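Local coordinates for mannosylglycerate hydrolase MGH1-like glycoside hydrolase domain-containing protein (PDB 4WVA) that hydrolyses mannosylglycerate, a solute made by thermophiles under osmotic stress, to mannose and glycerate, and cleaves glucosylglycerate about as efficiently, at residues E54-F59 / R129-K134; M164-A169 / P346-R351; A296-A301 / S336-S341. All blocks are in the same frame, centred on the assembly; numbering follows the deposited sequence.

Interaction 1 (E54-F59 / R129-K134); sequences ELLCLF and RYLFPK
Two helical segments, 54-59 and 129-134, run in roughly the same direction, their axes crossing at 40° and coming no closer than 10.9 Å. That wide spacing is bridged by branched and aromatic side chains, with no hydrogen bond from one segment to the other.

The aliphatic contacts centre on L131. In L131 CG lies anti to the carbonyl carbon, and the CD2 methyl enters the interface, where it reaches L56 CD2 at 4.0 Å. L55 stands further back, at the margin of this contact, and also packs against V107, V111 and L114 of helix 107-117. Leucine suits both helices because its forked end fills the gap without demanding a polar partner.

Aromatic rings supply the next group of contacts. F59 points at helix 129-134, and its CD2 meets L131 CD2 at 3.8 Å. At the ring's other ortho carbon, CD1 lies 3.6 Å from K134 CB. The two side chains run antiparallel to each other, so the phenyl group touches the aliphatic base of the lysine, whose ammonium lies beyond the contact. Nearer the surface, L56 CD2 abuts Y130 CD2 at 3.4 Å, an oblique approach of methyl to ring.

The polar ends are served from outside the two segments. Y130 OH is hydrogen-bonded to D60, on the same helix as L56, so the tyrosine joins both helices through its ring and its hydroxyl. P133 lacks an amide hydrogen, and the helix bends here, because neither P133 N nor K134 N is hydrogen-bonded back along it. Side-by-side helices 48-62 and 121-146, joined through an apolar seam, are the building material of the (alpha/alpha)6-barrel of this GH63 enzyme.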
loop_
_atom_site.group_PDB
_atom_site.type_symbol
_atom_site.label_atom_id
_atom_site.label_comp_id
_atom_site.label_asym_id
_atom_site.label_seq_id
_atom_site.Cartn_x
_atom_site.Cartn_y
_atom_site.Cartn_z
ATOM N N GLU A 54 -3.646 34.730 -1.315
ATOM C CA GLU A 54 -3.901 34.139 -2.623
ATOM C C GLU A 54 -5.016 33.102 -2.543
ATOM O O GLU A 54 -5.901 33.074 -3.400
ATOM C CB GLU A 54 -2.632 33.499 -3.216
ATOM C CG GLU A 54 -2.783 33.096 -4.680
ATOM C CD GLU A 54 -2.623 34.243 -5.660
ATOM O OE1 GLU A 54 -1.961 35.243 -5.303
ATOM O OE2 GLU A 54 -3.119 34.121 -6.810
ATOM N N LEU A 55 -4.951 32.222 -1.537
ATOM C CA LEU A 55 -5.895 31.113 -1.459
ATOM C C LEU A 55 -7.191 31.542 -0.772
ATOM O O LEU A 55 -8.268 31.045 -1.091
ATOM C CB LEU A 55 -5.257 29.936 -0.744
ATOM C CG LEU A 55 -3.933 29.492 -1.381
ATOM C CD1 LEU A 55 -3.424 28.274 -0.642
ATOM C CD2 LEU A 55 -4.104 29.256 -2.877
ATOM N N LEU A 56 -7.114 32.457 0.186
ATOM C CA LEU A 56 -8.352 32.991 0.767
ATOM C C LEU A 56 -9.197 33.589 -0.336
ATOM O O LEU A 56 -10.425 33.414 -0.379
ATOM C CB LEU A 56 -8.057 34.078 1.798
ATOM C CG LEU A 56 -7.388 33.619 3.086
ATOM C CD1 LEU A 56 -7.007 34.812 3.956
ATOM C CD2 LEU A 56 -8.334 32.720 3.826
ATOM N N CYS A 57 -8.544 34.341 -1.215
ATOM C CA CYS A 57 -9.252 35.026 -2.294
ATOM C C CYS A 57 -9.925 34.017 -3.232
ATOM O O CYS A 57 -11.084 34.164 -3.594
ATOM C CB CYS A 57 -8.276 35.914 -3.048
ATOM S SG CYS A 57 -9.004 36.876 -4.382
ATOM N N LEU A 58 -9.175 32.985 -3.635
ATOM C CA LEU A 58 -9.711 31.929 -4.478
ATOM C C LEU A 58 -11.015 31.332 -3.906
ATOM O O LEU A 58 -12.015 31.197 -4.622
ATOM C CB LEU A 58 -8.648 30.845 -4.670
ATOM C CG LEU A 58 -9.053 29.622 -5.488
ATOM C CD1 LEU A 58 -9.450 29.975 -6.902
ATOM C CD2 LEU A 58 -7.906 28.613 -5.458
ATOM N N PHE A 59 -11.011 30.982 -2.619
ATOM C CA PHE A 59 -12.202 30.385 -2.007
ATOM C C PHE A 59 -13.299 31.401 -1.759
ATOM O O PHE A 59 -14.485 31.155 -2.058
ATOM C CB PHE A 59 -11.850 29.652 -0.717
ATOM C CG PHE A 59 -11.299 28.282 -0.954
ATOM C CD1 PHE A 59 -12.147 27.202 -1.107
ATOM C CD2 PHE A 59 -9.937 28.081 -1.074
ATOM C CE1 PHE A 59 -11.651 25.937 -1.344
ATOM C CE2 PHE A 59 -9.436 26.821 -1.302
ATOM C CZ PHE A 59 -10.291 25.751 -1.455
ATOM N N ARG A 129 -7.853 26.893 9.945
ATOM C CA ARG A 129 -9.194 26.624 10.441
ATOM C C ARG A 129 -10.255 27.215 9.531
ATOM O O ARG A 129 -11.332 26.637 9.377
ATOM C CB ARG A 129 -9.378 27.122 11.872
ATOM C CG ARG A 129 -8.695 26.195 12.851
ATOM C CD ARG A 129 -9.028 26.441 14.309
ATOM N NE ARG A 129 -8.052 25.709 15.119
ATOM C CZ ARG A 129 -8.059 24.390 15.353
ATOM N NH1 ARG A 129 -9.031 23.582 14.889
ATOM N NH2 ARG A 129 -7.081 23.873 16.086
ATOM N N TYR A 130 -9.948 28.357 8.928
ATOM C CA TYR A 130 -10.866 29.026 8.026
ATOM C C TYR A 130 -11.012 28.250 6.716
ATOM O O TYR A 130 -12.122 28.025 6.242
ATOM C CB TYR A 130 -10.395 30.466 7.777
ATOM C CG TYR A 130 -11.306 31.273 6.881
ATOM C CD1 TYR A 130 -12.498 31.792 7.360
ATOM C CD2 TYR A 130 -10.977 31.515 5.563
ATOM C CE1 TYR A 130 -13.323 32.546 6.547
ATOM C CE2 TYR A 130 -11.800 32.258 4.735
ATOM C CZ TYR A 130 -12.989 32.760 5.240
ATOM O OH TYR A 130 -13.803 33.515 4.438
ATOM N N LEU A 131 -9.888 27.815 6.156
ATOM C CA LEU A 131 -9.895 27.132 4.871
ATOM C C LEU A 131 -10.312 25.654 4.940
ATOM O O LEU A 131 -10.822 25.120 3.954
ATOM C CB LEU A 131 -8.513 27.250 4.208
ATOM C CG LEU A 131 -8.196 28.649 3.668
ATOM C CD1 LEU A 131 -6.759 28.696 3.182
ATOM C CD2 LEU A 131 -9.165 29.041 2.564
ATOM N N PHE A 132 -10.084 24.982 6.071
ATOM C CA PHE A 132 -10.299 23.547 6.117
ATOM C C PHE A 132 -11.719 23.111 5.671
ATOM O O PHE A 132 -11.853 22.221 4.824
ATOM C CB PHE A 132 -9.984 22.966 7.500
ATOM C CG PHE A 132 -10.268 21.501 7.587
ATOM C CD1 PHE A 132 -9.379 20.580 7.071
ATOM C CD2 PHE A 132 -11.461 21.051 8.125
ATOM C CE1 PHE A 132 -9.663 19.226 7.116
ATOM C CE2 PHE A 132 -11.763 19.703 8.172
ATOM C CZ PHE A 132 -10.860 18.787 7.657
ATOM N N PRO A 133 -12.777 23.719 6.242
ATOM C CA PRO A 133 -14.123 23.276 5.823
ATOM C C PRO A 133 -14.446 23.622 4.364
ATOM O O PRO A 133 -15.220 22.927 3.709
ATOM C CB PRO A 133 -15.069 24.006 6.784
ATOM C CG PRO A 133 -14.282 25.093 7.387
ATOM C CD PRO A 133 -12.821 24.765 7.274
ATOM N N LYS A 134 -13.802 24.655 3.839
ATOM C CA LYS A 134 -13.939 25.017 2.435
ATOM C C LYS A 134 -13.262 24.001 1.500
ATOM O O LYS A 134 -13.836 23.593 0.497
ATOM C CB LYS A 134 -13.384 26.427 2.212
ATOM C CG LYS A 134 -14.106 27.475 3.046
ATOM C CD LYS A 134 -13.663 28.880 2.698
ATOM C CE LYS A 134 -14.338 29.915 3.581
ATOM N NZ LYS A 134 -15.809 29.923 3.373
#

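Interaction 2 (M164-A169 / P346-R351); sequences MDNSPA and PGRYWR. With TRS (2-amino-2-hydroxymethyl-propane-1,3-diol), chain D.
W350 lies at the heart of this contact, and its side chain can be traced outward. CB sits beside N166 OD1, which accepts the backbone N-H of W350 at 2.9 Å, in the amide plane and on a lone pair. With CG anti to the carbonyl carbon (chi1 -69°), the indole is laid against M164: M164 CA stands over the five-membered ring, 3.3 Å from its centroid, as a CH-pi contact. CD1 points onto the face of the Y349 ring. Over the same indole face as M164 CA, M164 CG covers the six-membered ring, 3.5 Å from W350 CE3, and M164 SD lies obliquely beside the ring as a Met-aromatic contact. At the polar tip, NE1 donates an almost straight bond (166°) to TRS O3 at 2.9 Å.

The neighbouring residues fix this arrangement. Y349 occupies the second position of a type II' turn from R348 to R351, with positive phi, where glycine is the usual choice. Its hydroxyl donates a hydrogen bond to D165 OD2 at 2.8 Å, approaching from above the carboxylate plane, and accepts from both TRS O3 and TRS N. R351 clasps the other end: NH1 donates to N166 O at 2.9 Å, P168 CG covers one face of the guanidinium, and a salt bridge runs to D171.

Y349 and W350 belong to the substrate site, and D165 is assigned as the proton donor. TRS, probably from the crystallisation liquor, is bound there, and its O2 donates a weak bond to D165 OD2. A general acid must hold a proton at the start of the reaction; hydrogen bonds donated to its OD2 would tend to favour the ionised form, so the tyrosine probably tunes D165 as well as positioning it.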
loop_
_atom_site.group_PDB
_atom_site.type_symbol
_atom_site.label_atom_id
_atom_site.label_comp_id
_atom_site.label_asym_id
_atom_site.label_seq_id
_atom_site.Cartn_x
_atom_site.Cartn_y
_atom_site.Cartn_z
ATOM N N MET A 164 -4.420 20.847 -18.737
ATOM C CA MET A 164 -3.525 20.466 -19.820
ATOM C C MET A 164 -4.349 20.438 -21.105
ATOM O O MET A 164 -4.605 19.402 -21.732
ATOM C CB MET A 164 -2.861 19.128 -19.524
ATOM C CG MET A 164 -2.135 19.137 -18.202
ATOM S SD MET A 164 -1.284 17.578 -17.907
ATOM C CE MET A 164 -0.602 17.826 -16.265
ATOM N N ASP A 165 -4.754 21.646 -21.486
ATOM C CA ASP A 165 -5.918 21.849 -22.350
ATOM C C ASP A 165 -5.925 20.995 -23.611
ATOM O O ASP A 165 -6.923 20.361 -23.930
ATOM C CB ASP A 165 -6.030 23.320 -22.784
ATOM C CG ASP A 165 -5.947 24.313 -21.643
ATOM O OD1 ASP A 165 -5.838 23.938 -20.450
ATOM O OD2 ASP A 165 -5.996 25.531 -21.953
ATOM N N ASN A 166 -4.819 21.000 -24.348
ATOM C CA ASN A 166 -4.734 20.294 -25.619
ATOM C C ASN A 166 -3.817 19.075 -25.580
ATOM O O ASN A 166 -3.216 18.698 -26.588
ATOM C CB ASN A 166 -4.336 21.256 -26.754
ATOM C CG ASN A 166 -2.877 21.657 -26.695
ATOM O OD1 ASN A 166 -2.237 21.595 -25.628
ATOM N ND2 ASN A 166 -2.329 22.067 -27.840
ATOM N N SER A 167 -3.691 18.453 -24.408
ATOM C CA SER A 167 -2.936 17.204 -24.313
ATOM C C SER A 167 -3.395 16.247 -25.418
ATOM O O SER A 167 -4.597 16.136 -25.638
ATOM C CB SER A 167 -3.204 16.525 -22.978
ATOM O OG SER A 167 -2.486 15.298 -22.904
ATOM N N PRO A 168 -2.455 15.564 -26.111
ATOM C CA PRO A 168 -2.870 14.574 -27.124
ATOM C C PRO A 168 -3.754 13.470 -26.561
ATOM O O PRO A 168 -4.498 12.833 -27.314
ATOM C CB PRO A 168 -1.545 14.020 -27.641
ATOM C CG PRO A 168 -0.585 15.133 -27.414
ATOM C CD PRO A 168 -0.989 15.668 -26.063
ATOM N N ALA A 169 -3.708 13.249 -25.246
ATOM C CA ALA A 169 -4.630 12.296 -24.619
ATOM C C ALA A 169 -6.097 12.607 -24.906
ATOM O O ALA A 169 -6.916 11.687 -25.025
ATOM C CB ALA A 169 -4.389 12.231 -23.109
ATOM N N PRO A 346 6.881 20.237 -30.513
ATOM C CA PRO A 346 7.704 20.813 -29.447
ATOM C C PRO A 346 7.377 22.242 -29.020
ATOM O O PRO A 346 7.884 22.676 -27.985
ATOM C CB PRO A 346 9.128 20.747 -30.012
ATOM C CG PRO A 346 8.944 20.686 -31.488
ATOM C CD PRO A 346 7.686 19.928 -31.711
ATOM N N GLY A 347 6.559 22.959 -29.790
ATOM C CA GLY A 347 6.142 24.296 -29.417
ATOM C C GLY A 347 4.695 24.463 -28.985
ATOM O O GLY A 347 4.338 25.541 -28.480
ATOM N N ARG A 348 3.850 23.442 -29.163
ATOM C CA ARG A 348 2.404 23.653 -29.045
ATOM C C ARG A 348 1.818 23.213 -27.703
ATOM O O ARG A 348 1.192 22.150 -27.608
ATOM C CB ARG A 348 1.615 23.020 -30.202
ATOM C CG ARG A 348 0.223 23.620 -30.321
ATOM C CD ARG A 348 -0.648 22.948 -31.356
ATOM N NE ARG A 348 -0.159 23.172 -32.714
ATOM C CZ ARG A 348 -0.446 24.237 -33.464
ATOM N NH1 ARG A 348 -1.214 25.231 -33.023
ATOM N NH2 ARG A 348 0.056 24.308 -34.687
ATOM N N TYR A 349 2.053 24.040 -26.683
ATOM C CA TYR A 349 1.265 24.049 -25.453
ATOM C C TYR A 349 1.493 22.748 -24.671
ATOM O O TYR A 349 2.585 22.559 -24.145
ATOM C CB TYR A 349 -0.214 24.339 -25.789
ATOM C CG TYR A 349 -1.075 24.984 -24.721
ATOM C CD1 TYR A 349 -0.556 25.867 -23.780
ATOM C CD2 TYR A 349 -2.446 24.786 -24.714
ATOM C CE1 TYR A 349 -1.372 26.488 -22.841
ATOM C CE2 TYR A 349 -3.257 25.398 -23.788
ATOM C CZ TYR A 349 -2.723 26.241 -22.840
ATOM O OH TYR A 349 -3.550 26.859 -21.911
ATOM N N TRP A 350 0.488 21.872 -24.588
ATOM C CA TRP A 350 0.635 20.592 -23.859
ATOM C C TRP A 350 0.954 19.374 -24.720
ATOM O O TRP A 350 0.814 18.242 -24.272
ATOM C CB TRP A 350 -0.628 20.363 -23.011
ATOM C CG TRP A 350 -0.751 21.316 -21.882
ATOM C CD1 TRP A 350 -1.458 22.457 -21.857
ATOM C CD2 TRP A 350 -0.129 21.197 -20.599
ATOM N NE1 TRP A 350 -1.335 23.079 -20.643
ATOM C CE2 TRP A 350 -0.521 22.319 -19.846
ATOM C CE3 TRP A 350 0.705 20.245 -20.013
ATOM C CZ2 TRP A 350 -0.099 22.524 -18.539
ATOM C CZ3 TRP A 350 1.145 20.461 -18.715
ATOM C CH2 TRP A 350 0.732 21.577 -17.990
ATOM N N ARG A 351 1.441 19.594 -25.943
ATOM C CA ARG A 351 1.731 18.514 -26.859
ATOM C C ARG A 351 3.233 18.276 -27.041
ATOM O O ARG A 351 3.654 17.718 -28.044
ATOM C CB ARG A 351 1.043 18.809 -28.206
ATOM C CG ARG A 351 -0.441 19.078 -28.030
ATOM C CD ARG A 351 -1.150 19.308 -29.346
ATOM N NE ARG A 351 -1.287 18.107 -30.158
ATOM C CZ ARG A 351 -2.300 17.242 -30.100
ATOM N NH1 ARG A 351 -3.285 17.375 -29.212
ATOM N NH2 ARG A 351 -2.324 16.218 -30.959
HETATM C C TRS D . -3.695 27.450 -18.564
HETATM C C1 TRS D . -3.269 27.867 -17.166
HETATM C C2 TRS D . -5.002 28.179 -18.890
HETATM C C3 TRS D . -3.825 25.933 -18.681
HETATM N N TRS D . -2.612 27.840 -19.500
HETATM O O1 TRS D . -3.139 29.304 -17.086
HETATM O O2 TRS D . -5.715 27.654 -20.022
HETATM O O3 TRS D . -2.796 25.368 -19.532
HETATM O O HOH W 1 -0.079 16.386 -22.514
#

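Interaction 3 (A296-A301 / S336-S341); sequences AVKTSA and SVDPTS
Segments 296-301 and 336-341 run antiparallel for a few residues and meet in a single beta bridge, T299 with V337, a non-hydrogen-bonded pair whose CA atoms lie 4.2 Å apart. The bonds flank it. D338 N donates to K298 O at 3.2 Å, nearly straight and in the carbonyl plane, whereas S300 N reaches S336 O at 2.9 Å from well above the plane of that carbonyl. Past the bridge the two segments part: 336-341 enters a type I turn from D338 to S341, with P339 in the second position, where its fixed phi fits, and 296-301 curls into a 3-10 turn.

Among the side chains, D338 does most. Its CG is anti to the backbone N (chi1 -180°), which sends the carboxylate toward K298. OD1 accepts from T340 N at 3.0 Å, closing an Asx turn that pins the group over the start of the type I turn, and also from T340 OG1. OD2 faces the lysine, in a rather long salt bridge of 3.4 Å to K298 NZ. The lysine chain runs parallel to the aspartate, bent at chi3 (-77°), and its ammonium is held more strongly by E322 of helix 313-327. T299 CG2 touches V337 CG1 at 4.1 Å, the meeting of beta-branched residues that suit an extended backbone. S300 OG and S336 O also share a water, bonded to S300 OG at 2.7 Å, while S336 OG turns to P353 O and G352 N.

Because D338 is buried, its charge needs a partner. The lysine sits between two carboxylates, so it would be expected to stay protonated and to offset their mutual repulsion, while the two oxygens of D338 divide the work, OD1 shaping its own loop through T340 and OD2 tethering the other.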
loop_
_atom_site.group_PDB
_atom_site.type_symbol
_atom_site.label_atom_id
_atom_site.label_comp_id
_atom_site.label_asym_id
_atom_site.label_seq_id
_atom_site.Cartn_x
_atom_site.Cartn_y
_atom_site.Cartn_z
ATOM N N ALA A 296 -4.233 5.390 -24.861
ATOM C CA ALA A 296 -2.869 4.882 -24.924
ATOM C C ALA A 296 -1.909 5.928 -25.472
ATOM O O ALA A 296 -1.338 5.770 -26.546
ATOM C CB ALA A 296 -2.826 3.603 -25.752
ATOM N N VAL A 297 -1.752 7.017 -24.716
ATOM C CA VAL A 297 -0.866 8.118 -25.059
ATOM C C VAL A 297 -0.105 8.441 -23.787
ATOM O O VAL A 297 -0.731 8.683 -22.763
ATOM C CB VAL A 297 -1.644 9.383 -25.480
ATOM C CG1 VAL A 297 -0.689 10.547 -25.755
ATOM C CG2 VAL A 297 -2.546 9.085 -26.675
ATOM N N LYS A 298 1.219 8.409 -23.862
ATOM C CA LYS A 298 2.081 8.690 -22.712
ATOM C C LYS A 298 2.348 10.186 -22.632
ATOM O O LYS A 298 3.070 10.736 -23.467
ATOM C CB LYS A 298 3.392 7.907 -22.822
ATOM C CG LYS A 298 3.167 6.390 -22.865
ATOM C CD LYS A 298 4.461 5.601 -22.795
ATOM C CE LYS A 298 5.192 5.613 -24.115
ATOM N NZ LYS A 298 6.427 4.772 -24.149
ATOM N N THR A 299 1.748 10.840 -21.640
ATOM C CA THR A 299 1.974 12.258 -21.408
ATOM C C THR A 299 2.681 12.458 -20.069
ATOM O O THR A 299 2.792 11.527 -19.253
ATOM C CB THR A 299 0.670 13.064 -21.407
ATOM O OG1 THR A 299 -0.044 12.815 -20.188
ATOM C CG2 THR A 299 -0.205 12.712 -22.614
ATOM N N SER A 300 3.141 13.680 -19.827
ATOM C CA SER A 300 3.811 13.964 -18.554
ATOM C C SER A 300 2.872 13.761 -17.354
ATOM O O SER A 300 3.346 13.562 -16.239
ATOM C CB SER A 300 4.408 15.372 -18.521
ATOM O OG SER A 300 3.420 16.345 -18.681
ATOM N N ALA A 301 1.560 13.830 -17.571
ATOM C CA ALA A 301 0.602 13.600 -16.485
ATOM C C ALA A 301 0.711 12.192 -15.901
ATOM O O ALA A 301 0.436 11.979 -14.733
ATOM C CB ALA A 301 -0.823 13.842 -16.954
ATOM N N SER A 336 6.041 17.458 -22.276
ATOM C CA SER A 336 4.658 17.174 -21.899
ATOM C C SER A 336 4.084 15.933 -22.574
ATOM O O SER A 336 3.073 15.398 -22.115
ATOM C CB SER A 336 3.779 18.412 -22.071
ATOM O OG SER A 336 3.989 19.083 -23.327
ATOM N N VAL A 337 4.715 15.505 -23.660
ATOM C CA VAL A 337 4.401 14.217 -24.267
ATOM C C VAL A 337 5.679 13.543 -24.708
ATOM O O VAL A 337 6.699 14.195 -24.965
ATOM C CB VAL A 337 3.427 14.310 -25.467
ATOM C CG1 VAL A 337 2.139 15.008 -25.078
ATOM C CG2 VAL A 337 4.073 14.994 -26.656
ATOM N N ASP A 338 5.630 12.212 -24.753
ATOM C CA ASP A 338 6.739 11.397 -25.195
ATOM C C ASP A 338 7.281 11.976 -26.514
ATOM O O ASP A 338 6.530 12.103 -27.487
ATOM C CB ASP A 338 6.224 9.959 -25.368
ATOM C CG ASP A 338 7.288 8.966 -25.827
ATOM O OD1 ASP A 338 8.394 9.350 -26.248
ATOM O OD2 ASP A 338 6.980 7.752 -25.769
ATOM N N PRO A 339 8.578 12.328 -26.547
ATOM C CA PRO A 339 9.117 12.966 -27.746
ATOM C C PRO A 339 9.128 12.062 -28.982
ATOM O O PRO A 339 9.325 12.568 -30.101
ATOM C CB PRO A 339 10.542 13.375 -27.349
ATOM C CG PRO A 339 10.848 12.662 -26.089
ATOM C CD PRO A 339 9.544 12.298 -25.438
ATOM N N THR A 340 8.912 10.758 -28.794
ATOM C CA THR A 340 8.760 9.837 -29.933
ATOM C C THR A 340 7.310 9.635 -30.354
ATOM O O THR A 340 7.052 8.892 -31.304
ATOM C CB THR A 340 9.389 8.448 -29.659
ATOM O OG1 THR A 340 8.688 7.782 -28.607
ATOM C CG2 THR A 340 10.838 8.570 -29.300
ATOM N N SER A 341 6.358 10.257 -29.655
ATOM C CA SER A 341 4.953 10.136 -30.014
ATOM C C SER A 341 4.739 10.786 -31.379
ATOM O O SER A 341 5.309 11.835 -31.658
ATOM C CB SER A 341 4.044 10.814 -28.990
ATOM O OG SER A 341 2.704 10.888 -29.445
HETATM O O HOH W 2 0.980 16.385 -19.913
#

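In the fold
Along the chain, interaction 1 is complete before interaction 2 opens, and both segments of interaction 3 fall between 164-169 and 346-351. Interaction 1 ties helix 48-62 to helix 121-146, its centre 31 Å from that of interaction 2 and across the middle of the molecule. Interactions 2 and 3 are neighbours, centres 9 Å apart, and their loops touch directly: P168 CD lies 3.3 Å from V337 CG1, and W350 C lies 3.4 Å from S336 OG. Segments 336-341 and 346-351 belong to one connection between helices 313-327 and 356-368. The bridged loops of interaction 3 therefore back the catalytic and substrate-binding loops, while interaction 1 joins helices on the opposite side of the chain's centre.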